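Local structure of Nsp15 (5YVD) at residues W86-S91 and Y153-G158. The protein is the coronavirus endoribonuclease of the EndoU clan, which probably cleaves RNA at uridylates and is built here as an assembly of six chains. Sequence-based numbering, arbitrary orientation.
Sequences WDYERS and YAYFNG
Tyr-88 sets its ring over the peptide that links Asn-157 to Gly-158, while Tyr-155 brings its hydroxyl to the backbone of Tyr-88 itself. Asn-157 C stands 3.6 Å above the centre of the Tyr-88 ring, and Gly-158 N lies over the same face nearer the rim, 3.4 Å from Tyr-88 CD1. The opposite face is taken by Trp-86, whose CD1 sits over the ring centre, so the phenol is held between an indole edge atom and a turn of main chain. The CB of Tyr-88 points toward 153-158, and chi1 of -71° puts CG anti to the carbonyl carbon, beside the backbone N.

Tyr-155 crosses from the strand 153-156 with CG anti to its backbone N (chi1 -171°). Its OH accepts a nearly straight hydrogen bond from Tyr-88 N (3.1 Å, 162° at the hydrogen), and CE1 lies 4.1 Å from Tyr-88 CD1, which approaches the Tyr-155 ring at its edge. Phe-69, outside the two segments, meets this ring edge-to-face.

Asn-157 lies alongside Tyr-88, and one water joins their ends: it is 2.6 Å from Tyr-88 OH and donates to Asn-157 OD1 at 2.7 Å. The amide's ND2 is hydrogen-bonded to Thr-278 OG1 of a second subunit, and Glu-263 of that subunit packs on Tyr-88.

Asp-87 organises the chain behind the contact as an Asx motif, OD1 accepting from Arg-90 N at 3.0 Å and OD2 pairing with Arg-90 NE. The contact thus joins two turns of the middle domain, the 153-156/159-162 hairpin and the 86-87/92-93 hairpin, at a subunit interface. With its N-H bonded and both ring faces covered, Tyr-88 has little choice of position, and the water and Asn-157 amide link it to the neighbouring subunit.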
ATOM      1  N   TRP A  86      23.534   4.150  10.420  1.00 33.28           N
ATOM      2  CA  TRP A  86      22.907   3.845   9.117  1.00 36.30           C
ATOM      3  C   TRP A  86      23.761   2.867   8.335  1.00 37.38           C
ATOM      4  O   TRP A  86      24.973   3.064   8.221  1.00 44.01           O
ATOM      5  CB  TRP A  86      22.679   5.112   8.288  1.00 35.63           C
ATOM      6  CG  TRP A  86      21.726   4.943   7.123  1.00 36.53           C
ATOM      7  CD1 TRP A  86      22.032   4.989   5.789  1.00 36.67           C
ATOM      8  CD2 TRP A  86      20.306   4.726   7.192  1.00 35.37           C
ATOM      9  NE1 TRP A  86      20.890   4.823   5.024  1.00 33.76           N
ATOM     10  CE2 TRP A  86      19.822   4.652   5.857  1.00 32.81           C
ATOM     11  CE3 TRP A  86      19.394   4.595   8.246  1.00 34.95           C
ATOM     12  CZ2 TRP A  86      18.477   4.440   5.557  1.00 32.39           C
ATOM     13  CZ3 TRP A  86      18.021   4.405   7.931  1.00 33.78           C
ATOM     14  CH2 TRP A  86      17.593   4.324   6.606  1.00 31.61           C
ATOM     15  N   ASP A  87      23.118   1.809   7.839  1.00 39.79           N
ATOM     16  CA  ASP A  87      23.719   0.876   6.881  1.00 40.89           C
ATOM     17  C   ASP A  87      23.272   1.208   5.428  1.00 40.61           C
ATOM     18  O   ASP A  87      22.094   1.008   5.047  1.00 40.41           O
ATOM     19  CB  ASP A  87      23.348  -0.559   7.254  1.00 41.71           C
ATOM     20  CG  ASP A  87      23.981  -1.586   6.322  1.00 39.13           C
ATOM     21  OD1 ASP A  87      24.111  -1.284   5.123  1.00 38.72           O
ATOM     22  OD2 ASP A  87      24.323  -2.693   6.778  1.00 37.77           O
ATOM     23  N   TYR A  88      24.215   1.689   4.621  1.00 36.06           N
ATOM     24  CA  TYR A  88      23.865   2.268   3.332  1.00 36.65           C
ATOM     25  C   TYR A  88      23.585   1.206   2.274  1.00 37.95           C
ATOM     26  O   TYR A  88      22.824   1.429   1.340  1.00 42.28           O
ATOM     27  CB  TYR A  88      24.956   3.218   2.833  1.00 34.31           C
ATOM     28  CG  TYR A  88      25.070   4.526   3.587  1.00 33.72           C
ATOM     29  CD1 TYR A  88      25.512   4.559   4.902  1.00 34.21           C
ATOM     30  CD2 TYR A  88      24.769   5.736   2.981  1.00 32.42           C
ATOM     31  CE1 TYR A  88      25.640   5.759   5.592  1.00 33.79           C
ATOM     32  CE2 TYR A  88      24.887   6.942   3.671  1.00 31.85           C
ATOM     33  CZ  TYR A  88      25.335   6.951   4.978  1.00 32.31           C
ATOM     34  OH  TYR A  88      25.475   8.144   5.697  1.00 31.37           O
ATOM     35  N   GLU A  89      24.196   0.049   2.395  1.00 38.12           N
ATOM     36  CA  GLU A  89      23.900  -1.007   1.460  1.00 39.14           C
ATOM     37  C   GLU A  89      22.447  -1.413   1.694  1.00 37.30           C
ATOM     38  O   GLU A  89      21.681  -1.508   0.754  1.00 34.57           O
ATOM     39  CB  GLU A  89      24.838  -2.185   1.682  1.00 43.47           C
ATOM     40  CG  GLU A  89      24.634  -3.372   0.742  1.00 48.55           C
ATOM     41  CD  GLU A  89      25.238  -4.668   1.303  1.00 51.95           C
ATOM     42  OE1 GLU A  89      25.497  -4.732   2.525  1.00 52.18           O
ATOM     43  OE2 GLU A  89      25.451  -5.627   0.531  1.00 52.45           O
ATOM     44  N   ARG A  90      22.062  -1.636   2.948  1.00 35.23           N
ATOM     45  CA  ARG A  90      20.691  -2.116   3.230  1.00 36.58           C
ATOM     46  C   ARG A  90      19.685  -0.992   3.201  1.00 36.66           C
ATOM     47  O   ARG A  90      18.511  -1.250   3.003  1.00 37.54           O
ATOM     48  CB  ARG A  90      20.580  -2.825   4.589  1.00 35.88           C
ATOM     49  CG  ARG A  90      21.526  -3.985   4.768  1.00 36.77           C
ATOM     50  CD  ARG A  90      21.208  -4.755   6.029  1.00 39.27           C
ATOM     51  NE  ARG A  90      21.482  -3.962   7.233  1.00 42.04           N
ATOM     52  CZ  ARG A  90      20.608  -3.636   8.185  1.00 39.52           C
ATOM     53  NH1 ARG A  90      19.339  -4.018   8.144  1.00 40.80           N
ATOM     54  NH2 ARG A  90      21.028  -2.927   9.211  1.00 41.08           N
ATOM     55  N   SER A  91      20.138   0.245   3.409  1.00 37.08           N
ATOM     56  CA  SER A  91      19.225   1.385   3.580  1.00 39.18           C
ATOM     57  C   SER A  91      18.288   1.141   4.757  1.00 39.25           C
ATOM     58  O   SER A  91      17.056   1.272   4.666  1.00 39.72           O
ATOM     59  CB  SER A  91      18.457   1.705   2.291  1.00 37.30           C
ATOM     60  OG  SER A  91      19.366   2.271   1.390  1.00 34.21           O
ATOM     61  N   TYR A 153      40.883  -0.760   8.895  1.00 37.32           N
ATOM     62  CA  TYR A 153      39.834  -0.122   8.143  1.00 36.82           C
ATOM     63  C   TYR A 153      38.584   0.072   8.997  1.00 41.24           C
ATOM     64  O   TYR A 153      38.457  -0.486  10.081  1.00 42.06           O
ATOM     65  CB  TYR A 153      39.487  -0.978   6.959  1.00 35.58           C
ATOM     66  CG  TYR A 153      38.841  -2.296   7.360  1.00 37.55           C
ATOM     67  CD1 TYR A 153      39.616  -3.447   7.519  1.00 36.54           C
ATOM     68  CD2 TYR A 153      37.455  -2.392   7.576  1.00 36.10           C
ATOM     69  CE1 TYR A 153      39.042  -4.654   7.883  1.00 37.75           C
ATOM     70  CE2 TYR A 153      36.870  -3.597   7.940  1.00 37.32           C
ATOM     71  CZ  TYR A 153      37.666  -4.732   8.096  1.00 39.40           C
ATOM     72  OH  TYR A 153      37.106  -5.963   8.451  1.00 39.15           O
ATOM     73  N   ALA A 154      37.640   0.835   8.465  1.00 43.23           N
ATOM     74  CA  ALA A 154      36.403   1.169   9.169  1.00 41.08           C
ATOM     75  C   ALA A 154      35.350   1.637   8.156  1.00 40.23           C
ATOM     76  O   ALA A 154      35.639   1.826   6.976  1.00 38.65           O
ATOM     77  CB  ALA A 154      36.673   2.259  10.211  1.00 40.05           C
ATOM     78  N   TYR A 155      34.132   1.831   8.626  1.00 38.39           N
ATOM     79  CA  TYR A 155      33.037   2.203   7.767  1.00 37.32           C
ATOM     80  C   TYR A 155      32.783   3.687   7.945  1.00 36.10           C
ATOM     81  O   TYR A 155      32.806   4.161   9.065  1.00 35.84           O
ATOM     82  CB  TYR A 155      31.825   1.408   8.205  1.00 37.74           C
ATOM     83  CG  TYR A 155      30.618   1.475   7.307  1.00 40.37           C
ATOM     84  CD1 TYR A 155      29.617   2.432   7.499  1.00 40.98           C
ATOM     85  CD2 TYR A 155      30.446   0.543   6.300  1.00 41.14           C
ATOM     86  CE1 TYR A 155      28.484   2.444   6.698  1.00 42.88           C
ATOM     87  CE2 TYR A 155      29.328   0.565   5.487  1.00 42.51           C
ATOM     88  CZ  TYR A 155      28.353   1.504   5.685  1.00 41.94           C
ATOM     89  OH  TYR A 155      27.265   1.471   4.854  1.00 45.59           O
ATOM     90  N   PHE A 156      32.561   4.419   6.854  1.00 36.28           N
ATOM     91  CA  PHE A 156      32.192   5.843   6.952  1.00 38.49           C
ATOM     92  C   PHE A 156      31.270   6.285   5.798  1.00 40.17           C
ATOM     93  O   PHE A 156      31.652   6.192   4.626  1.00 39.52           O
ATOM     94  CB  PHE A 156      33.457   6.722   7.019  1.00 38.67           C
ATOM     95  CG  PHE A 156      33.183   8.202   7.161  1.00 38.94           C
ATOM     96  CD1 PHE A 156      32.303   8.682   8.133  1.00 38.35           C
ATOM     97  CD2 PHE A 156      33.836   9.126   6.345  1.00 38.91           C
ATOM     98  CE1 PHE A 156      32.069  10.037   8.261  1.00 37.85           C
ATOM     99  CE2 PHE A 156      33.607  10.486   6.471  1.00 37.13           C
ATOM    100  CZ  PHE A 156      32.727  10.941   7.428  1.00 37.06           C
ATOM    101  N   ASN A 157      30.057   6.746   6.137  1.00 39.86           N
ATOM    102  CA  ASN A 157      29.075   7.205   5.147  1.00 40.11           C
ATOM    103  C   ASN A 157      28.854   6.227   3.953  1.00 40.53           C
ATOM    104  O   ASN A 157      28.683   6.657   2.817  1.00 44.21           O
ATOM    105  CB  ASN A 157      29.471   8.590   4.608  1.00 38.93           C
ATOM    106  CG  ASN A 157      29.504   9.672   5.682  1.00 39.93           C
ATOM    107  OD1 ASN A 157      28.901   9.549   6.755  1.00 44.06           O
ATOM    108  ND2 ASN A 157      30.209  10.757   5.387  1.00 39.50           N
ATOM    109  N   GLY A 158      28.861   4.925   4.207  1.00 38.05           N
ATOM    110  CA  GLY A 158      28.711   3.945   3.140  1.00 38.88           C
ATOM    111  C   GLY A 158      29.998   3.320   2.609  1.00 40.94           C
ATOM    112  O   GLY A 158      29.948   2.253   1.997  1.00 41.51           O
TER
HETATM  113  O   HOH W   1      26.771   8.481   7.919  1.00 28.36           O